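Local coordinates for outer membrane protein SusF (Bacteroides thetaiotaomicron, PDB 4FE9), which binds starch at the bacterial cell surface through its carbohydrate-binding modules, before the polysaccharide is taken into the periplasm for degradation, at residues K35-V40 with V136-Q141; A46-I51 with V87-L92; K255-P260 with G290-F295; V322-Q327 with D360-F365. All coordinates share one frame; numbering follows the deposited sequence.

The four contacts form two pairs. Interactions 1 and 2 lie in the N-terminal domain, their centres 11 Å apart, and share one sheet; Asp-36 OD2 of interaction 1 meets Glu-50 N of interaction 2 at 2.8 Å, a probable hydrogen bond. Interactions 3 and 4, with centres 15 Å apart, are joined by a salt bridge of 2.9 Å between Lys-255 NZ and Asp-360 OD2. Interaction 3 spans the junction of the first two carbohydrate-binding modules, whereas interaction 4 lies within the second, where the side chain of Lys-361 is about 11 Å from a bound glucose. The two pairs are separate, the centres of interactions 1 and 3 being 45 Å apart, and all four contacts lie away from the glucose-binding sites.

Interaction 1 of 4, residues K35-V40 with V136-Q141; sequences KDASIV and VSITLQ. With EDO (1,2-ethanediol), chain D.
Ser-38, Ile-39 and Val-40 pair in parallel with Thr-139, Leu-140 and Gln-141, a pairing of an early strand with the last strand of its sheet that recalls immunoglobulin-like domains and fits the E-set clan of this N-terminal domain. The backbone bonds come first. Thr-139 N donates to Ala-37 O (2.9 Å), Ile-39 N to Thr-139 O (3.0 Å) and Gln-141 N to Ile-39 O (2.8 Å), so Ile-39 uses both its polar backbone atoms on the residues flanking Leu-140. A water adds to the polar set, donating to Ile-39 O and also bonded to Thr-139 OG1, which sits between its own backbone N and carbonyl carbon (chi1 70°). On the face of Ile-39 and Leu-140 the contacts are apolar: CG2 of Ile-39 meets CD1 of Leu-140 at 3.9 Å, the two side chains crossing obliquely, and Leu-95 of helix 92-102 packs on both. On the face of Ser-38 and Thr-139, Val-40 and Gln-141 lie side by side, with Gln-141 OE1 3.9 Å from Val-40 CG2. The amide nitrogen is held elsewhere: Gln-141 NE2 bonds to Ser-108 OG and, weakly, to O1 of a 1,2-ethanediol at 3.3 Å.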
loop_
_atom_site.group_PDB
_atom_site.type_symbol
_atom_site.label_atom_id
_atom_site.label_comp_id
_atom_site.label_asym_id
_atom_site.label_seq_id
_atom_site.Cartn_x
_atom_site.Cartn_y
_atom_site.Cartn_z
ATOM N N LYS A 35 19.849 26.886 -21.878
ATOM C CA LYS A 35 19.734 28.123 -21.083
ATOM C C LYS A 35 18.526 28.144 -20.116
ATOM O O LYS A 35 18.573 28.797 -19.119
ATOM C CB LYS A 35 19.746 29.352 -21.977
ATOM C CG LYS A 35 18.422 29.649 -22.687
ATOM C CD LYS A 35 18.666 30.594 -23.899
ATOM C CE LYS A 35 17.541 31.625 -24.067
ATOM N NZ LYS A 35 16.208 31.062 -23.671
ATOM N N ASP A 36 17.540 27.277 -20.335
ATOM C CA ASP A 36 16.438 27.184 -19.395
ATOM C C ASP A 36 16.654 26.037 -18.417
ATOM O O ASP A 36 15.936 25.027 -18.454
ATOM C CB ASP A 36 15.093 27.053 -20.144
ATOM C CG ASP A 36 14.806 28.263 -21.058
ATOM O OD1 ASP A 36 14.778 29.394 -20.547
ATOM O OD2 ASP A 36 14.692 28.090 -22.303
ATOM N N ALA A 37 17.642 26.191 -17.532
ATOM C CA ALA A 37 18.128 25.067 -16.718
ATOM C C ALA A 37 17.428 24.972 -15.352
ATOM O O ALA A 37 17.392 23.910 -14.739
ATOM C CB ALA A 37 19.666 25.140 -16.548
ATOM N N SER A 38 16.754 26.059 -14.957
ATOM C CA SER A 38 16.179 26.155 -13.626
ATOM C C SER A 38 14.825 26.801 -13.702
ATOM O O SER A 38 14.700 27.999 -13.455
ATOM C CB SER A 38 17.079 27.002 -12.708
ATOM O OG SER A 38 18.353 26.428 -12.576
ATOM N N ILE A 39 13.805 26.020 -14.053
ATOM C CA ILE A 39 12.521 26.574 -14.439
ATOM C C ILE A 39 11.562 26.663 -13.212
ATOM O O ILE A 39 11.493 25.747 -12.410
ATOM C CB ILE A 39 11.876 25.684 -15.492
ATOM C CG1 ILE A 39 12.676 25.728 -16.768
ATOM C CG2 ILE A 39 10.399 26.096 -15.744
ATOM C CD1 ILE A 39 12.426 24.511 -17.655
ATOM N N VAL A 40 10.952 27.828 -13.019
ATOM C CA VAL A 40 9.942 28.017 -11.957
ATOM C C VAL A 40 8.609 28.300 -12.608
ATOM O O VAL A 40 8.434 29.326 -13.234
ATOM C CB VAL A 40 10.331 29.239 -11.021
ATOM C CG1 VAL A 40 9.192 29.560 -10.047
ATOM C CG2 VAL A 40 11.604 28.930 -10.245
ATOM N N VAL A 136 22.681 15.259 -19.216
ATOM C CA VAL A 136 22.711 16.567 -18.576
ATOM C C VAL A 136 21.464 16.735 -17.676
ATOM O O VAL A 136 20.548 15.895 -17.728
ATOM C CB VAL A 136 22.762 17.713 -19.616
ATOM C CG1 VAL A 136 24.021 17.559 -20.535
ATOM C CG2 VAL A 136 21.508 17.742 -20.456
ATOM N N SER A 137 21.473 17.779 -16.827
ATOM C CA SER A 137 20.484 17.953 -15.710
ATOM C C SER A 137 19.873 19.298 -15.873
ATOM O O SER A 137 20.588 20.268 -16.122
ATOM C CB SER A 137 21.172 17.978 -14.335
ATOM O OG SER A 137 21.672 16.728 -13.996
ATOM N N ILE A 138 18.556 19.376 -15.658
ATOM C CA ILE A 138 17.913 20.623 -15.340
ATOM C C ILE A 138 16.932 20.372 -14.180
ATOM O O ILE A 138 16.786 19.220 -13.697
ATOM C CB ILE A 138 17.134 21.191 -16.559
ATOM C CG1 ILE A 138 15.980 20.263 -16.911
ATOM C CG2 ILE A 138 18.081 21.364 -17.808
ATOM C CD1 ILE A 138 14.967 20.917 -17.782
ATOM N N THR A 139 16.354 21.446 -13.668
ATOM C CA THR A 139 15.295 21.326 -12.677
ATOM C C THR A 139 14.105 22.184 -13.027
ATOM O O THR A 139 14.204 23.094 -13.864
ATOM C CB THR A 139 15.777 21.744 -11.325
ATOM O OG1 THR A 139 15.987 23.170 -11.316
ATOM C CG2 THR A 139 17.077 20.989 -10.964
ATOM N N LEU A 140 12.942 21.775 -12.515
ATOM C CA LEU A 140 11.704 22.464 -12.780
ATOM C C LEU A 140 10.859 22.407 -11.501
ATOM O O LEU A 140 10.794 21.366 -10.829
ATOM C CB LEU A 140 10.937 21.797 -13.947
ATOM C CG LEU A 140 9.566 22.377 -14.340
ATOM C CD1 LEU A 140 9.307 22.332 -15.862
ATOM C CD2 LEU A 140 8.428 21.671 -13.596
ATOM N N GLN A 141 10.245 23.518 -11.164
ATOM C CA GLN A 141 9.376 23.569 -10.000
ATOM C C GLN A 141 7.960 23.817 -10.447
ATOM O O GLN A 141 7.639 24.901 -10.957
ATOM C CB GLN A 141 9.816 24.702 -9.065
ATOM C CG GLN A 141 8.916 24.838 -7.799
ATOM C CD GLN A 141 9.190 26.124 -7.043
ATOM O OE1 GLN A 141 10.194 26.767 -7.262
ATOM N NE2 GLN A 141 8.268 26.526 -6.215
HETATM C C1 EDO D . 8.546 30.144 -5.554
HETATM O O1 EDO D . 7.750 29.364 -4.640
HETATM C C2 EDO D . 7.724 30.438 -6.800
HETATM O O2 EDO D . 6.365 30.782 -6.431
HETATM O O HOH W 1 13.611 24.800 -10.858
#

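Interaction 2 of 4, residues A46-I51 with V87-L92; sequences ADSVEI and VFKVAL
On the side of the sheet shared by Glu-50 and Lys-89, the CG1 methyl of Val-87 lies over one face of the Glu-50 carboxylate, 3.8 Å from Glu-50 CD, while the CD methylene of Lys-35 comes in obliquely from the opposite side, nearer OE1. Nearest the OE2 end, Lys-89 NZ stands 4.2 Å from Glu-50 OE2, the two side chains running side by side; this is beyond a salt bridge but close enough for the opposite charges probably to attract. An alanine in place of Glu-50 would keep CB against Val-87, but would probably leave Lys-89 without its nearby negative charge and open a gap beside the valine methyl. The Phe-88 ring leads away from strand 48-57 and packs on Met-82 and Ile-117.

On the buried face the contact is aliphatic. Val-90 CG2, set between its backbone N and carbonyl carbon, meets Val-49 CG2 at 3.7 Å and Ile-51 CG2 at 3.9 Å. Leu-95 touches all three side chains from helix 92-102.

Val-49 and Val-90 form a hydrogen-bonded pair, with Val-49 N to Val-90 O at 2.9 Å and Val-90 N to Val-49 O at 3.1 Å. Ile-51 N adds a bond to Phe-88 O. At the far end, Leu-92 N reaches Asp-47 O at 2.7 Å from 42° above the carbonyl plane, just where Ala-91 takes the N-cap position. The result is a twisted antiparallel pair, its axes at 144°, of which strand 87-91 runs straight into helix 92-102 on the apolar face of the mixed sheet in this E-set domain.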
loop_
_atom_site.group_PDB
_atom_site.type_symbol
_atom_site.label_atom_id
_atom_site.label_comp_id
_atom_site.label_asym_id
_atom_site.label_seq_id
_atom_site.Cartn_x
_atom_site.Cartn_y
_atom_site.Cartn_z
ATOM N N ALA A 46 7.649 31.809 -21.203
ATOM C CA ALA A 46 7.727 31.306 -22.571
ATOM C C ALA A 46 6.906 30.017 -22.703
ATOM O O ALA A 46 6.716 29.306 -21.730
ATOM C CB ALA A 46 9.195 31.070 -22.962
ATOM N N ASP A 47 6.386 29.715 -23.890
ATOM C CA ASP A 47 5.687 28.430 -24.029
ATOM C C ASP A 47 6.561 27.272 -24.533
ATOM O O ASP A 47 6.193 26.117 -24.406
ATOM C CB ASP A 47 4.398 28.541 -24.827
ATOM C CG ASP A 47 4.615 29.076 -26.190
ATOM O OD1 ASP A 47 3.749 29.878 -26.663
ATOM O OD2 ASP A 47 5.694 28.796 -26.768
ATOM N N SER A 48 7.758 27.586 -24.995
ATOM C CA SER A 48 8.760 26.553 -25.224
ATOM C C SER A 48 10.083 26.922 -24.537
ATOM O O SER A 48 10.369 28.103 -24.323
ATOM C CB SER A 48 8.976 26.399 -26.706
ATOM O OG SER A 48 9.666 27.533 -27.189
ATOM N N VAL A 49 10.844 25.910 -24.119
ATOM C CA VAL A 49 12.116 26.140 -23.431
ATOM C C VAL A 49 13.222 25.329 -24.083
ATOM O O VAL A 49 12.975 24.247 -24.601
ATOM C CB VAL A 49 12.023 25.735 -21.940
ATOM C CG1 VAL A 49 11.165 26.775 -21.158
ATOM C CG2 VAL A 49 11.404 24.356 -21.809
ATOM N N GLU A 50 14.449 25.835 -23.995
ATOM C CA GLU A 50 15.620 25.129 -24.465
ATOM C C GLU A 50 16.216 24.391 -23.335
ATOM O O GLU A 50 16.791 25.008 -22.410
ATOM C CB GLU A 50 16.653 26.132 -24.965
ATOM C CG GLU A 50 16.045 27.366 -25.579
ATOM C CD GLU A 50 17.055 28.178 -26.430
ATOM O OE1 GLU A 50 18.238 28.298 -26.031
ATOM O OE2 GLU A 50 16.647 28.746 -27.458
ATOM N N ILE A 51 16.267 23.069 -23.449
ATOM C CA ILE A 51 16.680 22.279 -22.305
ATOM C C ILE A 51 18.079 21.662 -22.426
ATOM O O ILE A 51 18.668 21.235 -21.423
ATOM C CB ILE A 51 15.626 21.235 -21.912
ATOM C CG1 ILE A 51 15.424 20.229 -23.037
ATOM C CG2 ILE A 51 14.310 21.921 -21.582
ATOM C CD1 ILE A 51 14.547 19.034 -22.619
ATOM N N VAL A 87 20.139 23.097 -30.681
ATOM C CA VAL A 87 19.485 23.272 -29.389
ATOM C C VAL A 87 18.158 22.522 -29.342
ATOM O O VAL A 87 17.437 22.489 -30.320
ATOM C CB VAL A 87 19.248 24.788 -29.076
ATOM C CG1 VAL A 87 18.606 24.953 -27.725
ATOM C CG2 VAL A 87 20.554 25.536 -29.136
ATOM N N PHE A 88 17.942 21.784 -28.258
ATOM C CA PHE A 88 16.743 20.959 -28.070
ATOM C C PHE A 88 15.668 21.711 -27.310
ATOM O O PHE A 88 15.927 22.296 -26.232
ATOM C CB PHE A 88 17.108 19.654 -27.347
ATOM C CG PHE A 88 18.081 18.812 -28.105
ATOM C CD1 PHE A 88 17.618 17.857 -29.023
ATOM C CD2 PHE A 88 19.429 19.141 -28.123
ATOM C CE1 PHE A 88 18.508 17.177 -29.858
ATOM C CE2 PHE A 88 20.329 18.456 -28.948
ATOM C CZ PHE A 88 19.862 17.481 -29.821
ATOM N N LYS A 89 14.495 21.806 -27.925
ATOM C CA LYS A 89 13.363 22.583 -27.373
ATOM C C LYS A 89 12.190 21.661 -27.052
ATOM O O LYS A 89 11.897 20.714 -27.819
ATOM C CB LYS A 89 12.904 23.614 -28.391
ATOM C CG LYS A 89 13.874 24.737 -28.652
ATOM C CD LYS A 89 13.130 25.910 -29.260
ATOM C CE LYS A 89 14.051 26.759 -30.099
ATOM N NZ LYS A 89 13.570 28.169 -30.212
ATOM N N VAL A 90 11.463 21.977 -25.973
ATOM C CA VAL A 90 10.225 21.305 -25.666
ATOM C C VAL A 90 9.177 22.354 -25.308
ATOM O O VAL A 90 9.521 23.480 -24.928
ATOM C CB VAL A 90 10.375 20.300 -24.481
ATOM C CG1 VAL A 90 11.299 19.126 -24.880
ATOM C CG2 VAL A 90 10.914 21.011 -23.221
ATOM N N ALA A 91 7.901 21.980 -25.409
ATOM C CA ALA A 91 6.823 22.846 -24.934
ATOM C C ALA A 91 6.824 22.828 -23.401
ATOM O O ALA A 91 6.876 21.772 -22.794
ATOM C CB ALA A 91 5.395 22.344 -25.495
ATOM N N LEU A 92 6.873 24.008 -22.798
ATOM C CA LEU A 92 6.938 24.104 -21.341
ATOM C C LEU A 92 5.800 23.322 -20.670
ATOM O O LEU A 92 6.008 22.608 -19.681
ATOM C CB LEU A 92 6.907 25.576 -20.899
ATOM C CG LEU A 92 7.096 25.784 -19.387
ATOM C CD1 LEU A 92 8.307 25.040 -18.888
ATOM C CD2 LEU A 92 7.211 27.246 -19.040
#

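Interaction 3 of 4, residues K255-P260 with G290-F295; sequences KDNSAP and GTKGTF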
loop_
_atom_site.group_PDB
_atom_site.type_symbol
_atom_site.label_atom_id
_atom_site.label_comp_id
_atom_site.label_asym_id
_atom_site.label_seq_id
_atom_site.Cartn_x
_atom_site.Cartn_y
_atom_site.Cartn_z
ATOM N N LYS A 255 -10.581 3.212 -4.449
ATOM C CA LYS A 255 -10.198 1.821 -4.327
ATOM C C LYS A 255 -11.341 0.973 -3.771
ATOM O O LYS A 255 -12.220 1.484 -3.100
ATOM C CB LYS A 255 -8.951 1.692 -3.444
ATOM C CG LYS A 255 -7.673 2.197 -4.183
ATOM C CD LYS A 255 -6.495 2.528 -3.244
ATOM C CE LYS A 255 -6.307 1.480 -2.194
ATOM N NZ LYS A 255 -4.841 1.286 -1.903
ATOM N N ASP A 256 -11.403 -0.278 -4.230
ATOM C CA ASP A 256 -12.324 -1.289 -3.688
ATOM C C ASP A 256 -12.066 -1.443 -2.177
ATOM O O ASP A 256 -10.910 -1.535 -1.738
ATOM C CB ASP A 256 -12.076 -2.603 -4.460
ATOM C CG ASP A 256 -12.918 -3.773 -3.964
ATOM O OD1 ASP A 256 -13.738 -3.611 -3.028
ATOM O OD2 ASP A 256 -12.689 -4.891 -4.478
ATOM N N ASN A 257 -13.115 -1.281 -1.372
ATOM C CA ASN A 257 -12.937 -1.294 0.077
ATOM C C ASN A 257 -13.688 -2.448 0.734
ATOM O O ASN A 257 -14.005 -2.395 1.931
ATOM C CB ASN A 257 -13.364 0.050 0.682
ATOM C CG ASN A 257 -12.707 0.321 2.037
ATOM O OD1 ASN A 257 -11.551 -0.064 2.267
ATOM N ND2 ASN A 257 -13.465 0.935 2.964
ATOM N N SER A 258 -14.050 -3.455 -0.066
ATOM C CA SER A 258 -14.684 -4.641 0.481
ATOM C C SER A 258 -13.586 -5.571 0.948
ATOM O O SER A 258 -12.423 -5.366 0.618
ATOM C CB SER A 258 -15.547 -5.345 -0.578
ATOM O OG SER A 258 -14.748 -5.729 -1.669
ATOM N N ALA A 259 -13.941 -6.529 1.798
ATOM C CA ALA A 259 -12.952 -7.417 2.411
ATOM C C ALA A 259 -13.626 -8.750 2.713
ATOM O O ALA A 259 -14.764 -8.771 3.116
ATOM C CB ALA A 259 -12.425 -6.798 3.694
ATOM N N PRO A 260 -12.886 -9.855 2.595
ATOM C CA PRO A 260 -13.417 -11.142 3.099
ATOM C C PRO A 260 -13.740 -11.084 4.620
ATOM O O PRO A 260 -13.022 -10.450 5.374
ATOM C CB PRO A 260 -12.255 -12.123 2.819
ATOM C CG PRO A 260 -11.023 -11.271 2.946
ATOM C CD PRO A 260 -11.417 -9.887 2.420
ATOM N N GLY A 290 -12.771 -6.232 15.070
ATOM C CA GLY A 290 -13.161 -4.920 14.568
ATOM C C GLY A 290 -12.249 -4.433 13.472
ATOM O O GLY A 290 -12.100 -3.233 13.284
ATOM N N THR A 291 -11.481 -5.347 12.870
ATOM C CA THR A 291 -10.425 -4.915 11.968
ATOM C C THR A 291 -10.584 -5.557 10.610
ATOM O O THR A 291 -10.242 -6.727 10.412
ATOM C CB THR A 291 -8.991 -5.163 12.543
ATOM O OG1 THR A 291 -8.878 -4.583 13.862
ATOM C CG2 THR A 291 -7.947 -4.550 11.634
ATOM N N LYS A 292 -11.117 -4.764 9.686
ATOM C CA LYS A 292 -11.547 -5.192 8.346
ATOM C C LYS A 292 -10.537 -6.114 7.615
ATOM O O LYS A 292 -9.439 -5.705 7.276
ATOM C CB LYS A 292 -11.803 -3.922 7.501
ATOM C CG LYS A 292 -12.354 -4.152 6.110
ATOM C CD LYS A 292 -12.389 -2.824 5.302
ATOM C CE LYS A 292 -13.687 -2.064 5.531
ATOM N NZ LYS A 292 -14.769 -2.603 4.671
ATOM N N GLY A 293 -10.986 -7.297 7.245
ATOM C CA GLY A 293 -10.242 -8.116 6.285
ATOM C C GLY A 293 -8.902 -8.631 6.842
ATOM O O GLY A 293 -8.026 -9.022 6.085
ATOM N N THR A 294 -8.756 -8.631 8.163
ATOM C CA THR A 294 -7.516 -9.056 8.773
ATOM C C THR A 294 -7.684 -10.241 9.704
ATOM O O THR A 294 -8.678 -10.325 10.463
ATOM C CB THR A 294 -6.825 -7.911 9.494
ATOM O OG1 THR A 294 -7.568 -7.557 10.665
ATOM C CG2 THR A 294 -6.734 -6.713 8.587
ATOM N N PHE A 295 -6.707 -11.158 9.663
ATOM C CA PHE A 295 -6.853 -12.509 10.232
ATOM C C PHE A 295 -5.507 -12.973 10.737
ATOM O O PHE A 295 -4.472 -12.425 10.342
ATOM C CB PHE A 295 -7.350 -13.511 9.171
ATOM C CG PHE A 295 -8.632 -13.141 8.557
ATOM C CD1 PHE A 295 -9.822 -13.598 9.087
ATOM C CD2 PHE A 295 -8.667 -12.396 7.397
ATOM C CE1 PHE A 295 -11.037 -13.219 8.526
ATOM C CE2 PHE A 295 -9.875 -12.041 6.806
ATOM C CZ PHE A 295 -11.059 -12.433 7.383
HETATM O O HOH W 2 -13.427 -8.472 7.046
#
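Ala-259 and Gly-293 meet where the first carbohydrate-binding module gives way to the second, the chain after strand 251-256 lying against a type II beta turn, Thr-291 to Thr-294. This is the tight part of the contact. The methyl CB of Ala-259 is 3.6 Å from Gly-293 CA and equally close to Lys-292 CG. Gly-293 has the positive phi (68°) usual at the third position of such a turn, and a side chain there would run into the alanine methyl. Beside it, Pro-260 O lies in the plane of the Phe-295 ring at its edge, 3.4 Å from CZ, while Pro-260 CG touches CE2. The ring also packs on Leu-263, Leu-285 and Pro-287.

The looser part is bridged by polar atoms. One water donates to Pro-260 O at 2.6 Å and accepts from Gly-293 N at 2.7 Å, joining turn and linker without direct backbone pairing. On the Asn-257 side, Lys-292, itself partly exposed, bends at chi3 (-88°) and chi4, and its NZ reaches Asn-257 O at 2.9 Å, nearly along the C=O axis. The amide of Asn-257 crosses the lysine chain but is bonded through ND2 to Glu-183. An Asx turn shapes the linker just there: Asp-256 OD1 accepts Ser-258 N from above the carboxylate plane, and Ser-258 OG on its syn lone pair at 2.7 Å.

Interaction 4 of 4, residues V322-Q327 with D360-F365; sequences VDAISQ and DKVIEF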
loop_
_atom_site.group_PDB
_atom_site.type_symbol
_atom_site.label_atom_id
_atom_site.label_comp_id
_atom_site.label_asym_id
_atom_site.label_seq_id
_atom_site.Cartn_x
_atom_site.Cartn_y
_atom_site.Cartn_z
ATOM N N VAL A 322 2.466 -12.918 -2.434
ATOM C CA VAL A 322 2.035 -11.595 -2.849
ATOM C C VAL A 322 3.177 -10.601 -2.642
ATOM O O VAL A 322 4.153 -10.911 -1.984
ATOM C CB VAL A 322 0.788 -11.103 -2.032
ATOM C CG1 VAL A 322 -0.337 -12.108 -2.106
ATOM C CG2 VAL A 322 1.168 -10.835 -0.594
ATOM N N ASP A 323 2.984 -9.363 -3.079
ATOM C CA ASP A 323 4.075 -8.393 -3.050
ATOM C C ASP A 323 4.364 -7.759 -1.682
ATOM O O ASP A 323 5.514 -7.544 -1.339
ATOM C CB ASP A 323 3.879 -7.326 -4.115
ATOM C CG ASP A 323 4.776 -7.546 -5.323
ATOM O OD1 ASP A 323 4.393 -8.365 -6.207
ATOM O OD2 ASP A 323 5.911 -6.974 -5.340
ATOM N N ALA A 324 3.330 -7.489 -0.885
ATOM C CA ALA A 324 3.562 -6.834 0.416
ATOM C C ALA A 324 3.872 -7.866 1.510
ATOM O O ALA A 324 2.996 -8.212 2.353
ATOM C CB ALA A 324 2.372 -5.926 0.809
ATOM N N ILE A 325 5.047 -8.484 1.398
ATOM C CA ILE A 325 5.600 -9.296 2.478
ATOM C C ILE A 325 6.910 -8.670 2.968
ATOM O O ILE A 325 7.815 -8.450 2.185
ATOM C CB ILE A 325 5.841 -10.766 2.010
ATOM C CG1 ILE A 325 4.542 -11.364 1.440
ATOM C CG2 ILE A 325 6.384 -11.629 3.166
ATOM C CD1 ILE A 325 4.657 -12.808 0.964
ATOM N N SER A 326 6.872 -8.137 4.170
ATOM C CA SER A 326 8.064 -7.800 4.935
ATOM C C SER A 326 9.334 -8.530 4.453
ATOM O O SER A 326 9.329 -9.762 4.285
ATOM C CB SER A 326 7.826 -8.164 6.387
ATOM O OG SER A 326 8.261 -7.145 7.219
ATOM N N GLN A 327 10.456 -7.805 4.425
ATOM C CA GLN A 327 11.772 -8.459 4.398
ATOM C C GLN A 327 12.011 -9.268 5.683
ATOM O O GLN A 327 12.524 -10.391 5.626
ATOM C CB GLN A 327 12.916 -7.439 4.173
ATOM C CG GLN A 327 14.321 -8.089 3.882
ATOM C CD GLN A 327 14.283 -9.106 2.716
ATOM O OE1 GLN A 327 13.839 -8.795 1.614
ATOM N NE2 GLN A 327 14.698 -10.333 2.992
ATOM N N ASP A 360 -5.636 -5.218 -2.432
ATOM C CA ASP A 360 -4.383 -5.201 -1.636
ATOM C C ASP A 360 -4.311 -6.379 -0.652
ATOM O O ASP A 360 -5.138 -6.490 0.256
ATOM C CB ASP A 360 -4.255 -3.886 -0.835
ATOM C CG ASP A 360 -4.464 -2.633 -1.701
ATOM O OD1 ASP A 360 -4.485 -2.755 -2.963
ATOM O OD2 ASP A 360 -4.578 -1.523 -1.114
ATOM N N LYS A 361 -3.231 -7.143 -0.734
ATOM C CA LYS A 361 -2.987 -8.217 0.208
ATOM C C LYS A 361 -1.663 -8.010 0.970
ATOM O O LYS A 361 -0.676 -7.506 0.404
ATOM C CB LYS A 361 -2.982 -9.561 -0.524
ATOM C CG LYS A 361 -4.273 -9.861 -1.261
ATOM C CD LYS A 361 -4.029 -10.621 -2.513
ATOM C CE LYS A 361 -5.305 -10.762 -3.329
ATOM N NZ LYS A 361 -4.973 -10.846 -4.773
ATOM N N VAL A 362 -1.671 -8.327 2.262
ATOM C CA VAL A 362 -0.441 -8.374 3.070
ATOM C C VAL A 362 -0.379 -9.730 3.799
ATOM O O VAL A 362 -1.404 -10.231 4.261
ATOM C CB VAL A 362 -0.414 -7.213 4.106
ATOM C CG1 VAL A 362 0.770 -7.325 5.016
ATOM C CG2 VAL A 362 -0.415 -5.880 3.389
ATOM N N ILE A 363 0.769 -10.399 3.726
ATOM C CA ILE A 363 1.004 -11.612 4.525
ATOM C C ILE A 363 2.256 -11.410 5.346
ATOM O O ILE A 363 3.233 -10.876 4.827
ATOM C CB ILE A 363 1.173 -12.822 3.621
ATOM C CG1 ILE A 363 -0.098 -13.062 2.834
ATOM C CG2 ILE A 363 1.588 -14.067 4.423
ATOM C CD1 ILE A 363 0.056 -14.041 1.658
ATOM N N GLU A 364 2.142 -11.566 6.674
ATOM C CA GLU A 364 3.317 -11.537 7.573
ATOM C C GLU A 364 3.472 -12.851 8.337
ATOM O O GLU A 364 2.471 -13.497 8.676
ATOM C CB GLU A 364 3.232 -10.369 8.554
ATOM C CG GLU A 364 3.127 -8.998 7.882
ATOM C CD GLU A 364 4.444 -8.566 7.184
ATOM O OE1 GLU A 364 4.568 -8.726 5.937
ATOM O OE2 GLU A 364 5.352 -8.090 7.893
ATOM N N PHE A 365 4.718 -13.332 8.442
ATOM C CA PHE A 365 5.085 -14.364 9.417
ATOM C C PHE A 365 5.858 -13.772 10.549
ATOM O O PHE A 365 6.796 -13.005 10.330
ATOM C CB PHE A 365 5.917 -15.435 8.770
ATOM C CG PHE A 365 5.130 -16.396 7.977
ATOM C CD1 PHE A 365 4.255 -15.949 6.995
ATOM C CD2 PHE A 365 5.280 -17.764 8.175
ATOM C CE1 PHE A 365 3.516 -16.844 6.245
ATOM C CE2 PHE A 365 4.554 -18.674 7.431
ATOM C CZ PHE A 365 3.655 -18.217 6.462
HETATM O O HOH W 3 0.756 -7.369 -2.399
#
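Ser-326 and Glu-364 make the main polar link of the first shell: the backbone N of Ser-326 donates at 3.0 Å (N-H...O angle 143°) to Glu-364 OE1, which accepts on its syn lone pair. A weak backbone bond runs from Ile-363 N to Ala-324 O at 3.4 Å. One water accepts from Ala-324 N at 3.0 Å and donates to Lys-361 O at 3.2 Å. Apolar contacts accompany these bonds. Ala-324 CB rests 3.8 Å from Val-362 CG2, and Val-322 crosses two side chains at about a right angle, its CG2 lying 4.1 Å from Ile-363 CD1 and its CG1 4.0 Å from Lys-361 CB.

Behind these contacts, an inverse gamma turn centred on Ala-324 bends the loop, and the Glu-364 chain folds at chi2 (-71°), its carboxylate lying beside Ser-326. An alanine in place of Glu-364 would probably leave the N-H of Ser-326 without its carboxylate acceptor and the loop less firmly held. The Ser-326 hydroxyl bonds instead to Glu-328, two residues on.

Ser-326 is the N-cap of helix 327-333, so the loop is held to strand 360-366 just before the helix begins. That strand, an outermost one of the antiparallel sheet, bonds to strand 348-357, while Ile-325 and Ile-363 both pack on Leu-342 of strand 341-343, within the second carbohydrate-binding module but away from its glycan pocket.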